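Local coordinates for putative ABC transporter, periplasmic binding protein, amino acid (Neisseria gonorrhoeae, PDB 2YLN), which probably binds L-cystine in the periplasm and delivers it to an ABC transporter for uptake, at residues S144-V149 and A206-L212. The protein carries 1 engineered substitution. Residues are numbered along the deposited sequence; the frame is centred on the assembly and turned at random.
With CYS (cysteine), chain C.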
ATOM      1  N   SER A 144      -8.545   3.508   2.938  1.00  5.20           N
ATOM      2  CA  SER A 144      -8.914   3.558   1.553  1.00  6.50           C
ATOM      3  C   SER A 144      -9.511   2.194   1.169  1.00  5.98           C
ATOM      4  O   SER A 144      -9.586   1.279   1.975  1.00  9.64           O
ATOM      5  CB  SER A 144      -7.682   3.894   0.684  1.00  7.18           C
ATOM      6  OG  SER A 144      -8.080   4.182  -0.639  1.00  7.81           O
ATOM      7  N   GLY A 145     -10.005   2.067  -0.019  1.00  7.95           N
ATOM      8  CA  GLY A 145     -10.582   0.793  -0.493  1.00  8.33           C
ATOM      9  C   GLY A 145     -10.501   0.668  -1.979  1.00  6.55           C
ATOM     10  O   GLY A 145     -10.029   1.555  -2.694  1.00  6.53           O
ATOM     11  N   ALA A 146     -10.876  -0.510  -2.421  1.00  7.04           N
ATOM     12  CA  ALA A 146     -10.646  -0.963  -3.760  1.00  6.42           C
ATOM     13  C   ALA A 146     -11.684  -0.436  -4.769  1.00  6.77           C
ATOM     14  O   ALA A 146     -12.855  -0.156  -4.441  1.00  6.91           O
ATOM     15  CB  ALA A 146     -10.649  -2.483  -3.818  1.00  8.33           C
ATOM     16  N   VAL A 147     -11.229  -0.438  -6.027  1.00  5.38           N
ATOM     17  CA  VAL A 147     -12.066  -0.255  -7.180  1.00  5.38           C
ATOM     18  C   VAL A 147     -11.631  -1.272  -8.228  1.00  5.33           C
ATOM     19  O   VAL A 147     -10.524  -1.840  -8.186  1.00  5.68           O
ATOM     20  CB  VAL A 147     -11.927   1.173  -7.777  1.00  6.03           C
ATOM     21  CG1 VAL A 147     -12.428   2.200  -6.797  1.00  8.30           C
ATOM     22  CG2 VAL A 147     -10.459   1.503  -8.222  1.00  7.16           C
ATOM     23  N   LEU A 148     -12.550  -1.497  -9.173  1.00  5.24           N
ATOM     24  CA  LEU A 148     -12.297  -2.293 -10.387  1.00  5.67           C
ATOM     25  C   LEU A 148     -12.230  -1.385 -11.585  1.00  5.42           C
ATOM     26  O   LEU A 148     -13.111  -0.544 -11.768  1.00  6.63           O
ATOM     27  CB  LEU A 148     -13.399  -3.333 -10.583  1.00  6.28           C
ATOM     28  CG  LEU A 148     -13.254  -4.352 -11.672  1.00  7.24           C
ATOM     29  CD1 LEU A 148     -12.085  -5.323 -11.372  1.00  7.91           C
ATOM     30  CD2 LEU A 148     -14.561  -5.121 -11.843  1.00  8.52           C
ATOM     31  N   VAL A 149     -11.201  -1.548 -12.387  1.00  5.78           N
ATOM     32  CA  VAL A 149     -10.946  -0.822 -13.631  1.00  5.99           C
ATOM     33  C   VAL A 149     -11.113  -1.767 -14.824  1.00  6.68           C
ATOM     34  O   VAL A 149     -10.662  -2.899 -14.772  1.00  6.42           O
ATOM     35  CB  VAL A 149      -9.565  -0.219 -13.619  1.00  6.93           C
ATOM     36  CG1 VAL A 149      -9.257   0.475 -14.923  1.00  8.76           C
ATOM     37  CG2 VAL A 149      -9.428   0.782 -12.421  1.00  8.64           C
ATOM     38  N   ALA A 206      -9.276  -6.355 -16.967  1.00  7.21           N
ATOM     39  CA  ALA A 206      -9.655  -5.756 -15.702  1.00  6.90           C
ATOM     40  C   ALA A 206      -8.511  -5.752 -14.749  1.00  6.08           C
ATOM     41  O   ALA A 206      -7.576  -6.510 -14.866  1.00  6.42           O
ATOM     42  CB  ALA A 206     -10.846  -6.478 -15.089  1.00  8.52           C
ATOM     43  N   THR A 207      -8.652  -4.919 -13.706  1.00  5.52           N
ATOM     44  CA  THR A 207      -7.783  -4.961 -12.558  1.00  5.46           C
ATOM     45  C   THR A 207      -8.486  -4.371 -11.347  1.00  4.69           C
ATOM     46  O   THR A 207      -9.208  -3.397 -11.470  1.00  5.37           O
ATOM     47  CB  THR A 207      -6.422  -4.273 -12.790  1.00  5.71           C
ATOM     48  OG1 THR A 207      -5.530  -4.622 -11.732  1.00  6.13           O
ATOM     49  CG2 THR A 207      -6.528  -2.751 -12.848  1.00  6.49           C
ATOM     50  N   LEU A 208      -8.183  -4.917 -10.184  1.00  5.10           N
ATOM     51  CA  LEU A 208      -8.545  -4.344  -8.893  1.00  4.56           C
ATOM     52  C   LEU A 208      -7.376  -3.580  -8.340  1.00  4.87           C
ATOM     53  O   LEU A 208      -6.228  -4.056  -8.374  1.00  4.97           O
ATOM     54  CB  LEU A 208      -8.892  -5.466  -7.912  1.00  5.36           C
ATOM     55  CG  LEU A 208     -10.202  -6.207  -8.147  1.00  6.35           C
ATOM     56  CD1 LEU A 208     -10.177  -7.502  -7.359  1.00  9.60           C
ATOM     57  CD2 LEU A 208     -11.374  -5.293  -7.696  1.00  8.97           C
ATOM     58  N   ASN A 209      -7.587  -2.366  -7.807  1.00  4.27           N
ATOM     59  CA  ASN A 209      -6.532  -1.691  -7.099  1.00  4.17           C
ATOM     60  C   ASN A 209      -7.176  -0.630  -6.213  1.00  4.54           C
ATOM     61  O   ASN A 209      -8.381  -0.594  -6.024  1.00  5.81           O
ATOM     62  CB  ASN A 209      -5.480  -1.158  -8.053  1.00  4.50           C
ATOM     63  CG  ASN A 209      -4.096  -1.103  -7.449  1.00  4.47           C
ATOM     64  OD1 ASN A 209      -3.793  -0.282  -6.554  1.00  5.11           O
ATOM     65  ND2 ASN A 209      -3.218  -1.991  -7.917  1.00  5.37           N
ATOM     66  N   ASP A 210      -6.355   0.214  -5.618  1.00  4.15           N
ATOM     67  CA  ASP A 210      -6.800   1.225  -4.723  1.00  4.48           C
ATOM     68  C   ASP A 210      -7.449   2.396  -5.428  1.00  4.02           C
ATOM     69  O   ASP A 210      -6.920   2.895  -6.416  1.00  4.65           O
ATOM     70  CB  ASP A 210      -5.547   1.738  -3.934  1.00  4.46           C
ATOM     71  CG  ASP A 210      -5.961   2.852  -2.991  1.00  5.38           C
ATOM     72  OD1 ASP A 210      -6.493   2.515  -1.902  1.00  5.84           O
ATOM     73  OD2 ASP A 210      -5.777   4.031  -3.356  1.00  5.76           O
ATOM     74  N   GLU A 211      -8.535   2.908  -4.860  0.70  4.92           N
ATOM     75  CA  GLU A 211      -9.246   4.036  -5.464  0.70  5.63           C
ATOM     76  C   GLU A 211      -8.367   5.241  -5.710  0.70  5.21           C
ATOM     77  O   GLU A 211      -8.441   5.912  -6.745  0.70  5.46           O
ATOM     78  CB  GLU A 211     -10.436   4.435  -4.600  0.70  6.71           C
ATOM     79  CG  GLU A 211     -11.250   5.547  -5.223  0.70  8.90           C
ATOM     80  CD  GLU A 211     -12.082   6.364  -4.244  0.70 10.01           C
ATOM     81  OE1 GLU A 211     -11.747   6.408  -3.032  0.70 15.94           O
ATOM     82  OE2 GLU A 211     -13.049   6.955  -4.638  0.70 16.39           O
ATOM     83  N   LEU A 212      -7.602   5.613  -4.668  1.00  5.82           N
ATOM     84  CA  LEU A 212      -6.775   6.819  -4.776  1.00  5.42           C
ATOM     85  C   LEU A 212      -5.619   6.654  -5.757  1.00  5.06           C
ATOM     86  O   LEU A 212      -5.277   7.613  -6.467  1.00  6.22           O
ATOM     87  CB  LEU A 212      -6.261   7.225  -3.392  1.00  6.33           C
ATOM     88  CG  LEU A 212      -7.384   7.471  -2.362  1.00  8.78           C
ATOM     89  CD1 LEU A 212      -6.801   7.692  -1.007  1.00 10.03           C
ATOM     90  CD2 LEU A 212      -8.239   8.657  -2.748  1.00 13.27           C
TER
HETATM   91  N   CYS C 600       1.476  -1.470  -5.892  0.80  4.38           N
HETATM   92  CA  CYS C 600       1.265  -2.926  -6.075  0.80  3.93           C
HETATM   93  C   CYS C 600       0.072  -3.111  -7.029  0.80  5.08           C
HETATM   94  O   CYS C 600      -0.462  -2.073  -7.499  0.80  4.72           O
HETATM   95  CB  CYS C 600       0.973  -3.579  -4.751  0.80  4.87           C
HETATM   96  SG  CYS C 600      -0.608  -2.961  -4.028  0.80  5.50           S
HETATM   97  OXT CYS C 600      -0.242  -4.264  -7.253  0.80  7.44           O
HETATM   98  O   HOH W   1     -10.409   5.623  -0.850  1.00 12.14           O
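Val147 and Asn209 form a hydrogen-bonded antiparallel pair, and Val149 with Thr207 forms the next. In each pair both backbone N-H groups and both carbonyls are used. Val147 N to Asn209 O measures 2.9 Å. At the end of the ladder Gly145 O takes the N-H of Glu211, at 3.0 Å, so the bonding runs on into the first turn of helix 211-220.

Asp210 is the N-cap of that helix. Its OD1 accepts from Ser144 OG at 2.6 Å, on the syn side and 20° out of the carboxylate plane. Its OD2 accepts from Ala213 N and, weakly, from Leu212 N. The helix N-terminus and the serine would be expected to stabilise the negative charge. A water donates to Ser144 OG and, in one of two conformers of Glu211, also to its OE1.

CG1 of Val147 lies 3.7 Å from Glu211 CB. Elsewhere, CD1 of Leu148 meets CD2 of Leu208 at 3.7 Å.

Asn209 swings CG roughly opposite its backbone N (chi1 -150°), and ND2 then donates to O of the bound cysteine at 2.8 Å. Its OD1 accepts from Asp210 N and Tyr67 OH, which should fix the amide's rotation. Ser170 and Glu64 also bind this ligand. The strand-to-helix junction thus lines the ligand cleft of a family 3 solute-binding protein, here in its closed form.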